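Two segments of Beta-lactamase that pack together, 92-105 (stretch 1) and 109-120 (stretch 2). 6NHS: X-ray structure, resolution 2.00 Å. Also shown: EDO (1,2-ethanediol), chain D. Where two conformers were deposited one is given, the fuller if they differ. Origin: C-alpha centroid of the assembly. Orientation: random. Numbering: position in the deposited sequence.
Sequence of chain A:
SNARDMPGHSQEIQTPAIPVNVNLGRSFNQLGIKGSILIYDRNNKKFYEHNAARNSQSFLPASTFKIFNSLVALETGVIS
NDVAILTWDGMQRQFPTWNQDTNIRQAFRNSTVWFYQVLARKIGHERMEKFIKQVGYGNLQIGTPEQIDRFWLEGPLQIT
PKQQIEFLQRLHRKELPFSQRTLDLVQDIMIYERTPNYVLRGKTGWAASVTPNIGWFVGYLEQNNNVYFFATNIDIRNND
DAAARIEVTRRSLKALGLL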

# COMPACT_ATOMS: atom_id res chain seq x y z
N GLN A 92 13.32 3.38 21.89
CA GLN A 92 11.93 3.76 22.09
C GLN A 92 11.48 4.63 20.92
O GLN A 92 11.94 5.76 20.77
CB GLN A 92 11.76 4.49 23.42
CG GLN A 92 10.56 4.03 24.23
CD GLN A 92 10.75 2.64 24.82
OE1 GLN A 92 11.88 2.20 25.04
NE2 GLN A 92 9.65 1.95 25.08
N ARG A 93 10.58 4.11 20.09
CA ARG A 93 10.06 4.87 18.97
C ARG A 93 8.66 5.39 19.29
O ARG A 93 8.15 5.21 20.40
CB ARG A 93 10.10 4.02 17.69
CG ARG A 93 11.52 3.78 17.18
CD ARG A 93 11.58 2.94 15.92
NE ARG A 93 12.96 2.73 15.50
CZ ARG A 93 13.76 1.80 16.01
NH1 ARG A 93 13.32 0.97 16.95
NH2 ARG A 93 15.01 1.69 15.57
N GLN A 94 8.03 6.02 18.30
CA GLN A 94 6.87 6.88 18.55
C GLN A 94 5.67 6.10 19.07
O GLN A 94 4.95 6.58 19.95
CB GLN A 94 6.50 7.64 17.28
CG GLN A 94 5.41 8.68 17.46
CD GLN A 94 5.06 9.38 16.16
OE1 GLN A 94 5.49 8.97 15.08
NE2 GLN A 94 4.27 10.45 16.26
N PHE A 95 5.43 4.90 18.54
CA PHE A 95 4.24 4.15 18.91
C PHE A 95 4.60 2.92 19.73
O PHE A 95 5.52 2.19 19.36
CB PHE A 95 3.47 3.74 17.65
CG PHE A 95 3.10 4.90 16.77
CD1 PHE A 95 2.02 5.71 17.10
CD2 PHE A 95 3.84 5.20 15.64
CE1 PHE A 95 1.69 6.79 16.30
CE2 PHE A 95 3.51 6.28 14.83
CZ PHE A 95 2.43 7.07 15.17
N PRO A 96 3.89 2.67 20.83
CA PRO A 96 4.26 1.54 21.71
C PRO A 96 4.23 0.18 21.02
O PRO A 96 5.04 -0.69 21.37
CB PRO A 96 3.21 1.62 22.83
CG PRO A 96 2.76 3.05 22.83
CD PRO A 96 2.80 3.48 21.40
N THR A 97 3.33 -0.04 20.06
CA THR A 97 3.31 -1.31 19.35
C THR A 97 4.57 -1.54 18.53
O THR A 97 4.87 -2.68 18.18
CB THR A 97 2.09 -1.42 18.43
OG1 THR A 97 2.19 -0.44 17.38
CG2 THR A 97 0.81 -1.20 19.22
N TRP A 98 5.31 -0.47 18.20
CA TRP A 98 6.57 -0.61 17.49
C TRP A 98 7.72 -1.05 18.39
O TRP A 98 8.74 -1.53 17.88
CB TRP A 98 6.96 0.72 16.83
CG TRP A 98 6.09 1.14 15.69
CD1 TRP A 98 5.02 0.46 15.17
CD2 TRP A 98 6.23 2.33 14.91
NE1 TRP A 98 4.49 1.17 14.11
CE2 TRP A 98 5.22 2.32 13.93
CE3 TRP A 98 7.12 3.42 14.95
CZ2 TRP A 98 5.07 3.34 12.99
CZ3 TRP A 98 6.97 4.43 14.02
CH2 TRP A 98 5.94 4.39 13.05
N ASN A 99 7.59 -0.87 19.70
CA ASN A 99 8.68 -1.16 20.63
C ASN A 99 8.61 -2.60 21.14
O ASN A 99 8.60 -2.85 22.34
CB ASN A 99 8.66 -0.16 21.77
CG ASN A 99 8.80 1.27 21.29
OD1 ASN A 99 9.52 1.55 20.34
ND2 ASN A 99 8.09 2.19 21.95
N GLN A 100 8.59 -3.55 20.21
CA GLN A 100 8.47 -4.95 20.57
C GLN A 100 8.91 -5.79 19.38
O GLN A 100 8.83 -5.35 18.23
CB GLN A 100 7.03 -5.31 20.94
CG GLN A 100 6.07 -5.19 19.77
CD GLN A 100 4.62 -5.42 20.17
OE1 GLN A 100 4.34 -5.86 21.28
NE2 GLN A 100 3.70 -5.11 19.26
N ASP A 101 9.38 -7.00 19.67
CA ASP A 101 9.70 -7.95 18.61
C ASP A 101 8.46 -8.22 17.76
O ASP A 101 7.33 -8.17 18.25
CB ASP A 101 10.21 -9.29 19.18
CG ASP A 101 11.41 -9.13 20.10
OD1 ASP A 101 12.12 -8.11 20.04
OD2 ASP A 101 11.66 -10.07 20.88
N THR A 102 8.65 -8.52 16.48
CA THR A 102 7.48 -8.69 15.62
C THR A 102 7.84 -9.58 14.43
O THR A 102 8.98 -10.03 14.28
CB THR A 102 6.92 -7.33 15.19
OG1 THR A 102 5.58 -7.47 14.71
CG2 THR A 102 7.79 -6.69 14.11
N ASN A 103 6.84 -9.86 13.61
CA ASN A 103 7.01 -10.60 12.36
C ASN A 103 6.39 -9.76 11.26
O ASN A 103 5.83 -8.68 11.51
CB ASN A 103 6.39 -12.01 12.46
CG ASN A 103 4.87 -11.99 12.71
OD1 ASN A 103 4.14 -11.20 12.12
ND2 ASN A 103 4.41 -12.89 13.58
N ILE A 104 6.45 -10.26 10.02
CA ILE A 104 6.06 -9.41 8.90
C ILE A 104 4.55 -9.20 8.88
O ILE A 104 4.08 -8.14 8.45
CB ILE A 104 6.60 -9.98 7.57
CG1 ILE A 104 6.52 -8.93 6.45
CG2 ILE A 104 5.86 -11.25 7.15
CD1 ILE A 104 7.20 -9.37 5.16
N ARG A 105 3.77 -10.17 9.36
CA ARG A 105 2.32 -9.99 9.39
C ARG A 105 1.93 -8.89 10.36
O ARG A 105 1.09 -8.04 10.04
CB ARG A 105 1.62 -11.30 9.77
CG ARG A 105 0.11 -11.14 9.96
CD ARG A 105 -0.59 -12.45 10.33
NE ARG A 105 -0.64 -13.36 9.19
CZ ARG A 105 0.22 -14.36 9.00
NH1 ARG A 105 1.18 -14.60 9.88
NH2 ARG A 105 0.10 -15.13 7.92
N ARG A 109 0.52 -5.11 9.75
CA ARG A 109 -0.66 -4.64 10.47
C ARG A 109 -0.39 -3.32 11.19
O ARG A 109 -1.24 -2.42 11.20
CB ARG A 109 -1.11 -5.71 11.46
CG ARG A 109 -2.24 -5.32 12.39
CD ARG A 109 -2.43 -6.39 13.46
NE ARG A 109 -3.60 -6.15 14.30
CZ ARG A 109 -3.89 -6.84 15.40
NH1 ARG A 109 -3.09 -7.82 15.80
NH2 ARG A 109 -4.98 -6.54 16.09
N ASN A 110 0.78 -3.19 11.81
CA ASN A 110 1.09 -2.07 12.68
C ASN A 110 1.86 -0.96 11.98
O ASN A 110 2.24 0.01 12.64
CB ASN A 110 1.91 -2.55 13.90
CG ASN A 110 1.14 -3.53 14.77
OD1 ASN A 110 -0.08 -3.45 14.88
ND2 ASN A 110 1.86 -4.46 15.40
N SER A 111 2.10 -1.07 10.67
CA SER A 111 2.90 -0.10 9.92
C SER A 111 4.26 0.11 10.58
O SER A 111 4.76 1.23 10.68
CB SER A 111 2.16 1.23 9.76
OG SER A 111 0.96 1.07 9.03
N THR A 112 4.88 -0.99 11.02
CA THR A 112 6.12 -0.93 11.80
C THR A 112 7.30 -0.66 10.87
O THR A 112 7.87 -1.58 10.29
CB THR A 112 6.31 -2.23 12.58
OG1 THR A 112 5.11 -2.49 13.33
CG2 THR A 112 7.48 -2.12 13.55
N VAL A 113 7.68 0.62 10.77
CA VAL A 113 8.67 1.06 9.78
C VAL A 113 10.02 0.38 10.00
O VAL A 113 10.67 -0.06 9.05
CB VAL A 113 8.81 2.59 9.80
CG1 VAL A 113 9.94 3.03 8.87
CG2 VAL A 113 7.48 3.26 9.41
N TRP A 114 10.48 0.29 11.26
CA TRP A 114 11.83 -0.22 11.49
C TRP A 114 12.00 -1.64 10.97
O TRP A 114 13.07 -2.00 10.48
CB TRP A 114 12.21 -0.13 12.97
CG TRP A 114 11.48 -1.07 13.91
CD1 TRP A 114 10.46 -0.74 14.77
CD2 TRP A 114 11.73 -2.47 14.11
NE1 TRP A 114 10.06 -1.85 15.48
CE2 TRP A 114 10.82 -2.92 15.09
CE3 TRP A 114 12.63 -3.38 13.56
CZ2 TRP A 114 10.78 -4.25 15.53
CZ3 TRP A 114 12.60 -4.70 13.99
CH2 TRP A 114 11.68 -5.12 14.96
N PHE A 115 10.95 -2.47 11.07
CA PHE A 115 10.99 -3.83 10.54
C PHE A 115 11.28 -3.81 9.04
O PHE A 115 12.16 -4.53 8.55
CB PHE A 115 9.66 -4.53 10.84
CG PHE A 115 9.61 -5.99 10.47
CD1 PHE A 115 9.30 -6.39 9.17
CD2 PHE A 115 9.84 -6.97 11.42
CE1 PHE A 115 9.24 -7.74 8.83
CE2 PHE A 115 9.77 -8.32 11.10
CZ PHE A 115 9.47 -8.70 9.81
N TYR A 116 10.58 -2.96 8.31
CA TYR A 116 10.76 -2.91 6.86
C TYR A 116 12.05 -2.20 6.47
O TYR A 116 12.55 -2.44 5.36
CB TYR A 116 9.54 -2.24 6.23
CG TYR A 116 8.40 -3.22 6.10
CD1 TYR A 116 8.23 -3.94 4.93
CD2 TYR A 116 7.53 -3.46 7.16
CE1 TYR A 116 7.21 -4.85 4.80
CE2 TYR A 116 6.50 -4.37 7.04
CZ TYR A 116 6.34 -5.06 5.86
OH TYR A 116 5.32 -5.97 5.71
N GLN A 117 12.60 -1.35 7.33
CA GLN A 117 13.92 -0.80 7.05
C GLN A 117 15.00 -1.88 7.13
O GLN A 117 15.94 -1.88 6.33
CB GLN A 117 14.22 0.36 8.00
CG GLN A 117 13.40 1.61 7.70
CD GLN A 117 13.65 2.71 8.71
OE1 GLN A 117 13.55 2.49 9.92
NE2 GLN A 117 14.00 3.89 8.23
N VAL A 118 14.87 -2.81 8.08
CA VAL A 118 15.79 -3.95 8.12
C VAL A 118 15.67 -4.76 6.83
O VAL A 118 16.68 -5.13 6.22
CB VAL A 118 15.52 -4.83 9.35
CG1 VAL A 118 16.41 -6.08 9.31
CG2 VAL A 118 15.75 -4.05 10.65
N LEU A 119 14.43 -5.03 6.40
CA LEU A 119 14.24 -5.82 5.19
C LEU A 119 14.91 -5.16 3.99
O LEU A 119 15.59 -5.82 3.21
CB LEU A 119 12.74 -6.01 4.92
CG LEU A 119 11.92 -6.80 5.95
CD1 LEU A 119 10.49 -6.96 5.45
CD2 LEU A 119 12.54 -8.17 6.22
N ALA A 120 14.74 -3.84 3.86
CA ALA A 120 15.32 -3.13 2.72
C ALA A 120 16.84 -3.17 2.74
O ALA A 120 17.47 -3.34 1.69
CB ALA A 120 14.82 -1.68 2.70
C1 EDO D . 9.45 -12.82 20.61
O1 EDO D . 9.93 -11.73 21.40
C2 EDO D . 10.41 -14.00 20.78
O2 EDO D . 11.72 -13.57 20.38
O HOH W 1 4.90 -4.69 14.78

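Two tryptophans, one from each stretch, set the shape of this contact, and each spends its single polar atom on the other stretch's backbone. W98 leaves its own backbone sideways, but at chi1 m its indole swings over to the turn between the helices of stretch 2. There NE1 of W98 donates to O of N110 at 2.9 Å, nearly straight, at the ring's edge. One face of the indole is covered by the backbone of T112, whose CA sits 3.9 Å from the centroid of the five-membered ring of W98, while CH2 of W98 reaches CG2 of V113 at 4.1 Å. A flat ring suits this place: its edge reads a carbonyl while its face lies against main chain.

W114 answers from the helix. Its CA-to-CB bond points toward stretch 1, and NE1 of W114 donates to O of W98 at 2.8 Å, so a large buried ring leaves no polar atom unpaired. O of Q100 also lies at its edge, and the guanidinium of R93 lays one face over CB of W114, with NE 3.9 Å from that carbon.

Farther along, the fit becomes one of small bumps against rings. The methyl CG2 of T102 presses to 3.4 Å from CD2 of F115, and O of N103 lies over one face of the same ring. I104, extended with both chi angles t, fills the space among three side chains: its CB is 3.7 Å from CE1 of F115, its CG1 3.9 Å from CZ of Y116, and its CD1 4.1 Å from CD1 of L119. The CB-CG1-CD1 line of isoleucine, run out straight, touches all three in turn.

Between these apolar patches, a water binds OG1 of T102 (2.9 Å), OG1 of T112 (2.6 Å) and ND2 of N110 (3.1 Å), filling a polar hollow. In all, 769 Å² is buried, counting both sides.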